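PDB 2QMA: diaminobutyrate-pyruvate transaminase and L-2,4-diaminobutyrate decarboxylase from Vibrio parahaemolyticus, which probably carries out pyridoxal-phosphate-dependent transaminase and carbon-carbon lyase chemistry, and is represented here by its C-terminal glutamate-decarboxylase-like domain. Local coordinates for residues Ile249-Ala252 and Lys253-Leu257; Asp233-Ala236 and Asp237-Asp241. All blocks are in the same frame, centred on the assembly; numbering follows the deposited sequence. Where two conformers were deposited one is given.

Contact 1: Ile249-Ala252 and Lys253-Leu257; sequences IAQA and KAEGL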
ATOM      1  N   ILE A 249     -29.643  -1.729 -19.820  1.00 15.00           N
ATOM      2  CA  ILE A 249     -29.877  -2.490 -18.618  1.00 14.15           C
ATOM      3  C   ILE A 249     -31.136  -3.363 -18.791  1.00 14.77           C
ATOM      4  O   ILE A 249     -31.112  -4.555 -18.479  1.00 13.55           O
ATOM      5  CB  ILE A 249     -30.023  -1.560 -17.414  1.00 12.71           C
ATOM      6  CG1 ILE A 249     -28.702  -0.864 -17.167  1.00 10.43           C
ATOM      7  CG2 ILE A 249     -30.455  -2.382 -16.160  1.00 14.69           C
ATOM      8  CD1 ILE A 249     -28.772   0.331 -16.262  1.00 14.06           C
ATOM      9  N   ALA A 250     -32.233  -2.770 -19.306  1.00 15.11           N
ATOM     10  CA  ALA A 250     -33.485  -3.523 -19.463  1.00 16.55           C
ATOM     11  C   ALA A 250     -33.257  -4.736 -20.350  1.00 16.49           C
ATOM     12  O   ALA A 250     -33.728  -5.822 -20.057  1.00 16.99           O
ATOM     13  CB  ALA A 250     -34.584  -2.631 -20.050  1.00 16.97           C
ATOM     14  N   GLN A 251     -32.523  -4.544 -21.434  1.00 17.28           N
ATOM     15  CA  GLN A 251     -32.242  -5.617 -22.386  0.50 17.79           C
ATOM     16  C   GLN A 251     -31.379  -6.724 -21.779  1.00 17.10           C
ATOM     17  O   GLN A 251     -31.582  -7.922 -22.068  1.00 17.01           O
ATOM     18  CB  GLN A 251     -31.563  -5.044 -23.635  0.50 18.14           C
ATOM     19  CG  GLN A 251     -31.723  -5.906 -24.892  0.50 21.52           C
ATOM     20  CD  GLN A 251     -30.620  -6.931 -25.056  0.50 24.92           C
ATOM     21  OE1 GLN A 251     -29.482  -6.707 -24.630  0.50 26.75           O
ATOM     22  NE2 GLN A 251     -30.946  -8.068 -25.689  0.50 24.45           N
ATOM     23  N   ALA A 252     -30.379  -6.325 -20.990  1.00 16.42           N
ATOM     24  CA  ALA A 252     -29.539  -7.302 -20.270  1.00 15.83           C
ATOM     25  C   ALA A 252     -30.430  -8.155 -19.409  1.00 15.41           C
ATOM     26  O   ALA A 252     -30.328  -9.389 -19.429  1.00 15.06           O
ATOM     27  CB  ALA A 252     -28.517  -6.594 -19.400  1.00 16.02           C
ATOM     28  N   LYS A 253     -31.299  -7.513 -18.624  1.00 15.76           N
ATOM     29  CA  LYS A 253     -32.207  -8.299 -17.756  1.00 16.84           C
ATOM     30  C   LYS A 253     -33.168  -9.194 -18.540  1.00 18.24           C
ATOM     31  O   LYS A 253     -33.492 -10.325 -18.118  1.00 17.65           O
ATOM     32  CB  LYS A 253     -32.959  -7.383 -16.813  1.00 18.10           C
ATOM     33  CG  LYS A 253     -32.034  -6.614 -15.857  1.00 17.52           C
ATOM     34  CD  LYS A 253     -32.790  -6.124 -14.609  1.00 21.49           C
ATOM     35  CE  LYS A 253     -33.475  -4.812 -14.875  1.00 21.84           C
ATOM     36  NZ  LYS A 253     -34.512  -4.377 -13.856  1.00 23.64           N
ATOM     37  N   ALA A 254     -33.627  -8.677 -19.679  1.00 18.68           N
ATOM     38  CA  ALA A 254     -34.502  -9.442 -20.582  1.00 20.89           C
ATOM     39  C   ALA A 254     -33.817 -10.711 -21.148  1.00 21.53           C
ATOM     40  O   ALA A 254     -34.473 -11.745 -21.353  1.00 22.62           O
ATOM     41  CB  ALA A 254     -35.015  -8.542 -21.693  1.00 20.47           C
ATOM     42  N   GLU A 255     -32.505 -10.640 -21.374  1.00 21.43           N
ATOM     43  CA  GLU A 255     -31.696 -11.810 -21.747  1.00 22.06           C
ATOM     44  C   GLU A 255     -31.296 -12.777 -20.606  1.00 21.95           C
ATOM     45  O   GLU A 255     -30.530 -13.703 -20.859  1.00 23.00           O
ATOM     46  CB  GLU A 255     -30.378 -11.336 -22.304  1.00 22.73           C
ATOM     47  CG  GLU A 255     -30.412 -10.605 -23.571  1.00 26.76           C
ATOM     48  CD  GLU A 255     -29.009 -10.243 -23.985  1.00 33.31           C
ATOM     49  OE1 GLU A 255     -28.052 -10.705 -23.311  1.00 36.17           O
ATOM     50  OE2 GLU A 255     -28.855  -9.505 -24.971  1.00 36.31           O
ATOM     51  N   GLY A 256     -31.739 -12.535 -19.371  1.00 20.43           N
ATOM     52  CA  GLY A 256     -31.355 -13.377 -18.234  1.00 19.73           C
ATOM     53  C   GLY A 256     -30.089 -12.909 -17.492  1.00 18.01           C
ATOM     54  O   GLY A 256     -29.682 -13.534 -16.502  1.00 18.59           O
ATOM     55  N   LEU A 257     -29.473 -11.807 -17.949  1.00 16.02           N
ATOM     56  CA  LEU A 257     -28.342 -11.198 -17.212  1.00 14.96           C
ATOM     57  C   LEU A 257     -28.802 -10.428 -15.953  1.00 13.96           C
ATOM     58  O   LEU A 257     -29.984 -10.036 -15.823  1.00 12.68           O
ATOM     59  CB  LEU A 257     -27.461 -10.333 -18.147  1.00 14.91           C
ATOM     60  CG  LEU A 257     -27.002 -11.048 -19.443  1.00 14.40           C
ATOM     61  CD1 LEU A 257     -26.265 -10.062 -20.349  1.00 17.80           C
ATOM     62  CD2 LEU A 257     -26.109 -12.241 -19.106  1.00 15.37           C
TER
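Q251 swings CG away from its backbone N (chi1 -157°) and bends sharply at chi2, so its amide turns toward E255. E255 reaches back with a chain that is extended beyond CG. The two side chains meet near the Schellman motif that ends helix 245-254. NE2 of Q251 donates to OE2 of E255 at 2.6 Å, on the anti side of the carboxylate. The amide and carboxylate planes stand 79° apart. Q251 was modelled in two conformers, so this bond belongs to one of them and is doubtful in detail. The backbone is more certain. K253 N donates to I249 O at 3.0 Å, and A254 N to A250 O at 2.9 Å. At G256 the chain takes a positive phi of 91° and leaves the helix. G256 N then donates to K253 O, and L257 N donates to A252 O at 3.0 Å. The second bond spans five residues. I249, A252 and K253 touch P259 of strand 258-265. K253 NZ bonds to H287 ND1, while its CE lies alongside I249 CG2. Next to the bond from L257 N to A252 O, A252 CB meets L257 CB at 4.1 Å.

Contact 2: Asp233-Ala236 and Asp237-Asp241; sequences DANA and DGTMD
D237 turns its carboxylate back toward N235, and its OD1 comes to 3.6 Å from N235 CB. CG of D237 lies between the backbone N and the carbonyl carbon (chi1 79°). From there D237 OD1 accepts from T239 N at 2.9 Å, an Asx turn, and also from T239 OG1 at 2.7 Å. G238 comes next, with a positive phi. G238 N donates to N235 O at 3.0 Å, from well above the carbonyl plane, and closes a type I turn from N235 to G238. T239 O then accepts N235 N at 2.7 Å. N235 is thus bonded through its O to G238 and through its N to T239, a short beta hairpin with a G1 bulge, in which G238 and T239 lie opposite N235. T239 OG1 takes a further bond from N235 ND2 at 2.9 Å, close to the amide plane. It is thus held as acceptor from N235 and donor to D237. M240, a selenomethionine, pairs with A234 as a non-hydrogen-bonded pair. Its N bonds to OD1 of D275. D241 N donates to D233 O at 2.7 Å. The D241 side chain crosses that of N235 at about a right angle, with the carboxylate and amide planes 43° apart, and D241 OD1 bonds to T243 OG1.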
ATOM      1  N   ASP A 233     -21.828   3.377 -24.224  1.00 20.02           N
ATOM      2  CA  ASP A 233     -21.169   4.404 -25.017  1.00 19.70           C
ATOM      3  C   ASP A 233     -20.930   5.656 -24.194  1.00 19.78           C
ATOM      4  O   ASP A 233     -21.721   5.972 -23.295  1.00 19.59           O
ATOM      5  CB  ASP A 233     -22.035   4.766 -26.218  1.00 20.59           C
ATOM      6  CG  ASP A 233     -22.112   3.645 -27.244  1.00 22.87           C
ATOM      7  OD1 ASP A 233     -21.266   2.726 -27.179  1.00 24.16           O
ATOM      8  OD2 ASP A 233     -23.017   3.689 -28.110  1.00 25.45           O
ATOM      9  N   ALA A 234     -19.816   6.321 -24.480  1.00 19.22           N
ATOM     10  CA  ALA A 234     -19.486   7.616 -23.937  1.00 20.65           C
ATOM     11  C   ALA A 234     -19.821   8.732 -24.951  1.00 21.12           C
ATOM     12  O   ALA A 234     -19.736   8.554 -26.184  1.00 20.86           O
ATOM     13  CB  ALA A 234     -18.014   7.676 -23.527  1.00 20.87           C
ATOM     14  N   ASN A 235     -20.235   9.865 -24.421  1.00 20.07           N
ATOM     15  CA  ASN A 235     -20.342  11.058 -25.217  1.00 20.55           C
ATOM     16  C   ASN A 235     -18.943  11.476 -25.670  1.00 21.45           C
ATOM     17  O   ASN A 235     -17.938  10.961 -25.160  1.00 20.74           O
ATOM     18  CB  ASN A 235     -21.004  12.131 -24.379  1.00 19.62           C
ATOM     19  CG  ASN A 235     -22.400  11.744 -23.979  1.00 19.43           C
ATOM     20  OD1 ASN A 235     -23.239  11.513 -24.835  1.00 18.24           O
ATOM     21  ND2 ASN A 235     -22.658  11.662 -22.688  1.00 16.67           N
ATOM     22  N   ALA A 236     -18.885  12.387 -26.644  1.00 22.99           N
ATOM     23  CA  ALA A 236     -17.615  12.940 -27.127  1.00 23.20           C
ATOM     24  C   ALA A 236     -16.828  13.643 -26.003  1.00 23.87           C
ATOM     25  O   ALA A 236     -15.615  13.514 -25.947  1.00 24.29           O
ATOM     26  CB  ALA A 236     -17.849  13.886 -28.307  1.00 24.36           C
ATOM     27  N   ASP A 237     -17.519  14.337 -25.091  1.00 23.73           N
ATOM     28  CA  ASP A 237     -16.841  14.969 -23.952  1.00 23.03           C
ATOM     29  C   ASP A 237     -16.302  13.976 -22.887  1.00 22.03           C
ATOM     30  O   ASP A 237     -15.706  14.401 -21.889  1.00 21.53           O
ATOM     31  CB  ASP A 237     -17.714  16.072 -23.313  1.00 24.57           C
ATOM     32  CG  ASP A 237     -18.812  15.513 -22.399  1.00 24.95           C
ATOM     33  OD1 ASP A 237     -18.964  14.274 -22.307  1.00 26.74           O
ATOM     34  OD2 ASP A 237     -19.517  16.339 -21.772  1.00 25.38           O
ATOM     35  N   GLY A 238     -16.470  12.676 -23.122  1.00 20.76           N
ATOM     36  CA  GLY A 238     -15.974  11.650 -22.205  1.00 19.91           C
ATOM     37  C   GLY A 238     -16.961  11.115 -21.158  1.00 19.83           C
ATOM     38  O   GLY A 238     -16.699  10.089 -20.530  1.00 19.71           O
ATOM     39  N   THR A 239     -18.083  11.817 -20.951  1.00 18.84           N
ATOM     40  CA  THR A 239     -19.117  11.376 -19.993  1.00 17.52           C
ATOM     41  C   THR A 239     -19.895  10.140 -20.523  1.00 16.77           C
ATOM     42  O   THR A 239     -20.010   9.920 -21.732  1.00 15.37           O
ATOM     43  CB  THR A 239     -20.109  12.526 -19.682  1.00 16.87           C
ATOM     44  OG1 THR A 239     -20.789  12.919 -20.873  1.00 18.60           O
ATOM     45  CG2 THR A 239     -19.370  13.775 -19.133  1.00 18.43           C
HETATM   46  N   MSE A 240     -20.456   9.341 -19.619  1.00 15.07           N
HETATM   47  CA  MSE A 240     -21.284   8.191 -20.011  1.00 14.04           C
HETATM   48  C   MSE A 240     -22.512   8.703 -20.795  1.00 14.17           C
HETATM   49  O   MSE A 240     -23.169   9.677 -20.361  1.00 12.41           O
HETATM   50  CB  MSE A 240     -21.783   7.449 -18.754  1.00 14.11           C
HETATM   51  CG  MSE A 240     -22.430   6.116 -19.101  1.00 11.44           C
HETATM   52 SE   MSE A 240     -23.268   5.326 -17.552  0.70 18.93          SE
HETATM   53  CE  MSE A 240     -21.737   4.650 -16.628  1.00 16.88           C
ATOM     54  N   ASP A 241     -22.826   8.071 -21.942  1.00 14.88           N
ATOM     55  CA  ASP A 241     -24.085   8.413 -22.656  1.00 15.05           C
ATOM     56  C   ASP A 241     -25.322   7.843 -21.949  1.00 15.47           C
ATOM     57  O   ASP A 241     -25.663   6.658 -22.143  1.00 16.21           O
ATOM     58  CB  ASP A 241     -24.070   7.978 -24.154  1.00 15.66           C
ATOM     59  CG  ASP A 241     -25.249   8.577 -24.953  1.00 16.29           C
ATOM     60  OD1 ASP A 241     -26.214   9.096 -24.347  1.00 15.07           O
ATOM     61  OD2 ASP A 241     -25.201   8.532 -26.195  1.00 20.06           O
TER

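The contacts follow one another along the chain. Contact 2 is the hairpin after strand 229-232, and contact 1 ends helix 245-254, which the hairpin leads into. Strand 258-265 starts just after contact 1. The connection thus runs from the edge strand 229-232 back to 258-265, with 203-208 lying between them in the mixed sheet. The centres of contact 1 and contact 2 are about 22 Å apart. The nearest atoms of contact 1 and contact 2 are about 8 Å apart, so they do not touch. The centre of contact 1 lies about 34 Å from the centre of the chain, that of contact 2 about 21 Å. Both lie away from K325, the lysine predicted to bind pyridoxal phosphate, which carries no cofactor here.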